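Local atomic coordinates of UL37 (Suid herpesvirus 1, PDB entry 4K70), a protein that serves as an inner tegument protein, probably in the control of viral trafficking, and is represented by its N-terminal half. Residues Phe124-Val127 against Ser128-Cys131; Leu163-Pro166 against Arg167-Thr170. One frame throughout, in Å; residues are numbered along the deposited sequence.

Contact 1. Residues Phe124-Val127 against Ser128-Cys131; sequences FRLV and SEWC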
loop_
_atom_site.group_PDB
_atom_site.type_symbol
_atom_site.label_atom_id
_atom_site.label_comp_id
_atom_site.label_asym_id
_atom_site.label_seq_id
_atom_site.Cartn_x
_atom_site.Cartn_y
_atom_site.Cartn_z
ATOM N N PHE A 124 -18.142 19.595 1.552
ATOM C CA PHE A 124 -17.308 20.346 2.478
ATOM C C PHE A 124 -17.109 19.578 3.776
ATOM O O PHE A 124 -15.994 19.449 4.267
ATOM C CB PHE A 124 -17.909 21.726 2.778
ATOM C CG PHE A 124 -17.066 22.553 3.717
ATOM C CD1 PHE A 124 -15.951 23.237 3.247
ATOM C CD2 PHE A 124 -17.366 22.620 5.070
ATOM C CE1 PHE A 124 -15.158 23.975 4.106
ATOM C CE2 PHE A 124 -16.574 23.360 5.934
ATOM C CZ PHE A 124 -15.468 24.037 5.453
ATOM N N ARG A 125 -18.207 19.081 4.337
ATOM C CA ARG A 125 -18.161 18.348 5.594
ATOM C C ARG A 125 -17.378 17.029 5.497
ATOM O O ARG A 125 -16.451 16.803 6.272
ATOM C CB ARG A 125 -19.592 18.103 6.125
ATOM C CG ARG A 125 -19.666 17.473 7.522
ATOM C CD ARG A 125 -21.122 17.232 7.985
ATOM N NE ARG A 125 -21.835 16.328 7.089
ATOM C CZ ARG A 125 -22.845 16.688 6.302
ATOM N NH1 ARG A 125 -23.287 17.942 6.305
ATOM N NH2 ARG A 125 -23.421 15.786 5.511
ATOM N N LEU A 126 -17.754 16.156 4.563
ATOM C CA LEU A 126 -17.110 14.844 4.458
ATOM C C LEU A 126 -15.647 14.922 4.022
ATOM O O LEU A 126 -14.814 14.210 4.562
ATOM C CB LEU A 126 -17.872 13.907 3.517
ATOM C CG LEU A 126 -19.233 13.400 4.010
ATOM C CD1 LEU A 126 -19.871 12.500 2.960
ATOM C CD2 LEU A 126 -19.107 12.674 5.348
ATOM N N VAL A 127 -15.333 15.774 3.050
ATOM C CA VAL A 127 -13.954 15.831 2.565
ATOM C C VAL A 127 -13.035 16.463 3.604
ATOM O O VAL A 127 -11.894 16.043 3.768
ATOM C CB VAL A 127 -13.833 16.497 1.176
ATOM C CG1 VAL A 127 -12.385 16.488 0.703
ATOM C CG2 VAL A 127 -14.723 15.759 0.164
ATOM N N SER A 128 -13.539 17.460 4.320
ATOM C CA SER A 128 -12.816 18.021 5.448
ATOM C C SER A 128 -12.494 16.933 6.459
ATOM O O SER A 128 -11.370 16.842 6.926
ATOM C CB SER A 128 -13.643 19.121 6.125
ATOM O OG SER A 128 -13.640 20.310 5.343
ATOM N N GLU A 129 -13.503 16.132 6.813
ATOM C CA GLU A 129 -13.322 15.025 7.750
ATOM C C GLU A 129 -12.345 14.004 7.220
ATOM O O GLU A 129 -11.471 13.541 7.947
ATOM C CB GLU A 129 -14.653 14.329 8.041
ATOM C CG GLU A 129 -15.660 15.215 8.734
ATOM C CD GLU A 129 -16.957 14.477 9.025
ATOM O OE1 GLU A 129 -16.939 13.225 9.021
ATOM O OE2 GLU A 129 -17.977 15.141 9.257
ATOM N N TRP A 130 -12.490 13.661 5.944
ATOM C CA TRP A 130 -11.589 12.709 5.312
ATOM C C TRP A 130 -10.135 13.214 5.352
ATOM O O TRP A 130 -9.220 12.462 5.714
ATOM C CB TRP A 130 -12.053 12.410 3.884
ATOM C CG TRP A 130 -11.355 11.239 3.246
ATOM C CD1 TRP A 130 -11.795 9.947 3.205
ATOM C CD2 TRP A 130 -10.096 11.259 2.552
ATOM N NE1 TRP A 130 -10.890 9.167 2.524
ATOM C CE2 TRP A 130 -9.840 9.945 2.121
ATOM C CE3 TRP A 130 -9.168 12.262 2.254
ATOM C CZ2 TRP A 130 -8.679 9.603 1.406
ATOM C CZ3 TRP A 130 -8.017 11.921 1.545
ATOM C CH2 TRP A 130 -7.788 10.605 1.128
ATOM N N CYS A 131 -9.919 14.488 5.008
ATOM C CA CYS A 131 -8.575 15.083 5.105
ATOM C C CYS A 131 -8.027 15.054 6.532
ATOM O O CYS A 131 -6.837 14.852 6.730
ATOM C CB CYS A 131 -8.538 16.531 4.564
ATOM S SG CYS A 131 -8.779 16.647 2.770
#

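Contact 2. Residues Leu163-Pro166 against Arg167-Thr170; sequences LVQP and RFAT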
loop_
_atom_site.group_PDB
_atom_site.type_symbol
_atom_site.label_atom_id
_atom_site.label_comp_id
_atom_site.label_asym_id
_atom_site.label_seq_id
_atom_site.Cartn_x
_atom_site.Cartn_y
_atom_site.Cartn_z
ATOM N N LEU A 163 -10.100 5.960 6.474
ATOM C CA LEU A 163 -10.237 6.577 5.159
ATOM C C LEU A 163 -11.226 5.862 4.253
ATOM O O LEU A 163 -11.669 6.443 3.263
ATOM C CB LEU A 163 -8.851 6.630 4.466
ATOM C CG LEU A 163 -7.765 7.391 5.227
ATOM C CD1 LEU A 163 -6.398 7.378 4.478
ATOM C CD2 LEU A 163 -8.212 8.806 5.485
ATOM N N VAL A 164 -11.549 4.603 4.566
ATOM C CA VAL A 164 -12.473 3.816 3.742
ATOM C C VAL A 164 -13.688 3.295 4.546
ATOM O O VAL A 164 -14.337 2.323 4.156
ATOM C CB VAL A 164 -11.767 2.666 2.994
ATOM C CG1 VAL A 164 -10.596 3.220 2.104
ATOM C CG2 VAL A 164 -11.240 1.613 3.960
ATOM N N GLN A 165 -13.974 3.937 5.673
ATOM C CA GLN A 165 -15.173 3.613 6.452
ATOM C C GLN A 165 -16.433 4.028 5.694
ATOM O O GLN A 165 -16.379 4.894 4.826
ATOM C CB GLN A 165 -15.138 4.292 7.820
ATOM C CG GLN A 165 -15.122 5.832 7.763
ATOM C CD GLN A 165 -15.035 6.432 9.148
ATOM O OE1 GLN A 165 -16.003 6.404 9.907
ATOM N NE2 GLN A 165 -13.865 6.953 9.498
ATOM N N PRO A 166 -17.582 3.414 6.035
ATOM C CA PRO A 166 -18.828 3.615 5.284
ATOM C C PRO A 166 -19.278 5.080 5.193
ATOM O O PRO A 166 -19.852 5.464 4.181
ATOM C CB PRO A 166 -19.853 2.786 6.075
ATOM C CG PRO A 166 -19.017 1.681 6.702
ATOM C CD PRO A 166 -17.715 2.378 7.073
ATOM N N ARG A 167 -19.027 5.885 6.211
ATOM C CA ARG A 167 -19.439 7.288 6.120
ATOM C C ARG A 167 -18.728 8.003 4.966
ATOM O O ARG A 167 -19.204 9.035 4.473
ATOM C CB ARG A 167 -19.219 8.022 7.440
ATOM C CG ARG A 167 -17.791 8.344 7.728
ATOM C CD ARG A 167 -17.609 8.921 9.132
ATOM N NE ARG A 167 -18.678 9.842 9.515
ATOM C CZ ARG A 167 -18.858 11.052 9.003
ATOM N NH1 ARG A 167 -18.038 11.497 8.061
ATOM N NH2 ARG A 167 -19.861 11.818 9.427
ATOM N N PHE A 168 -17.608 7.438 4.516
ATOM C CA PHE A 168 -16.895 7.990 3.356
ATOM C C PHE A 168 -17.155 7.199 2.087
ATOM O O PHE A 168 -16.419 7.334 1.111
ATOM C CB PHE A 168 -15.394 8.047 3.632
ATOM C CG PHE A 168 -15.028 8.989 4.734
ATOM C CD1 PHE A 168 -15.684 10.206 4.860
ATOM C CD2 PHE A 168 -14.054 8.648 5.662
ATOM C CE1 PHE A 168 -15.363 11.087 5.884
ATOM C CE2 PHE A 168 -13.720 9.525 6.686
ATOM C CZ PHE A 168 -14.381 10.747 6.800
ATOM N N ALA A 169 -18.181 6.352 2.104
ATOM C CA ALA A 169 -18.517 5.548 0.927
ATOM C C ALA A 169 -18.754 6.368 -0.342
ATOM O O ALA A 169 -18.345 5.954 -1.426
ATOM C CB ALA A 169 -19.716 4.629 1.207
ATOM N N THR A 170 -19.410 7.519 -0.230
ATOM C CA THR A 170 -19.657 8.329 -1.427
ATOM C C THR A 170 -18.373 8.959 -1.985
ATOM O O THR A 170 -18.358 9.396 -3.134
ATOM C CB THR A 170 -20.729 9.421 -1.213
ATOM O OG1 THR A 170 -20.337 10.295 -0.145
ATOM C CG2 THR A 170 -22.097 8.772 -0.902
HETATM O O HOH W 1 -13.612 6.199 1.225
HETATM O O HOH W 2 -18.185 5.367 8.894
#

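Contact 1. Residues Phe124-Val127 against Ser128-Cys131
Four successive i to i+4 backbone hydrogen bonds join Phe124-Val127 to Ser128-Cys131, from Ser128 N to Phe124 O (3.2 Å) through to Cys131 N to Val127 O (2.8 Å). The first is the longest of the set, and its acceptor is shared: Ser128 OG also donates to Phe124 O, at 2.7 Å. The hydroxyl can reach back because the Ser128 torsion sets OG beside its own backbone N (chi1 -75°). The same OG lies 4.0 Å above the plane of the Phe124 ring, over its centre, so one oxygen bonds the carbonyl and covers an aromatic face.

The serine hydroxyl returning to the carbonyl four residues earlier is an intrahelical side-chain-to-backbone bond of helix 120-137, and it makes Phe124 O a double acceptor. One residue further round the helix, Arg125 and Glu129 run side by side in the same direction. Their contact is made by the aliphatic part of the arginine, with Arg125 CG 3.4 Å from Glu129 OE2. Arg125 NE stays 4.6 Å from Glu129 OE2, too far for a salt bridge, and the guanidinium and carboxylate planes are 55° apart; the nearer charge partner of Glu129 is Arg167, modelled so close to OE1 that the exact geometry is doubtful. On the buried flank Val127 CG1 meets Cys131 SG at 4.2 Å, while Leu95 of helix 89-98 packs on Phe124, Val127 and Ser128, and Phe176 of helix 175-188 on Val127.

Contact 2. Residues Leu163-Pro166 against Arg167-Thr170
A 3-10 turn, identified by two consecutive i to i+3 bonds, joins Leu163-Pro166 to Arg167-Thr170 in the loop between helices 156-159 and 175-188. Phe168 N donates to Gln165 O and Ala169 N to Pro166 O, both at 2.8 Å. In each bond the donor stands above the carbonyl plane, by 39° for Gln165 and 64° for Pro166, so neither N-H lies on a lone pair of its acceptor.

Two waters add to these bonds. One donates to both Leu163 O and Phe168 O, bridging the carbonyls of Leu163, before the turn, and Phe168, within it; the other donates to Gln165 OE1 at 2.6 Å and accepts from Arg167 N at 2.9 Å. With CG of both Gln165 and Arg167 set between backbone N and carbonyl carbon (chi1 62° in Gln165), the two side chains lie alongside each other, pointing the same way, and Gln165 OE1 comes within 3.1 Å of Arg167 CD. The amide nitrogen, Gln165 NE2, turns to Ala162 O. Both side chains touch the Phe168 ring: Arg167 CG sits 3.9 Å above its plane, over the centre, and Gln165 CG comes obliquely to within 3.7 Å of Phe168 CD2.

Around the turn, Leu163 rests on Leu181 and Val184 of helix 175-188 as well as on Ala133 of helix 120-137. Farther along, Ala169 packs on His439 and Ala442, and Thr170 on Ala446, all of helix 438-458.

In the fold
Contact 1 comes first along the chain, within helix 120-137; contact 2 follows in the loop leading to helix 175-188. Their centres are 11 Å apart, and they meet directly. Trp130 NE1 makes a probable hydrogen bond to Leu163 O (2.9 Å), the carbonyl that also receives a water, and the Trp130 and Phe168 rings meet edge-to-face. Leu126 O lies 3.4 Å from Phe168 CE1. The loop is thus held against the helix by polar and aromatic contacts in the part of the chain that belongs to the herpesvirus UL37 tegument family. Trp130 also lies about 7 Å from His82, side chain to side chain, a residue of a known calcium site left empty in this model.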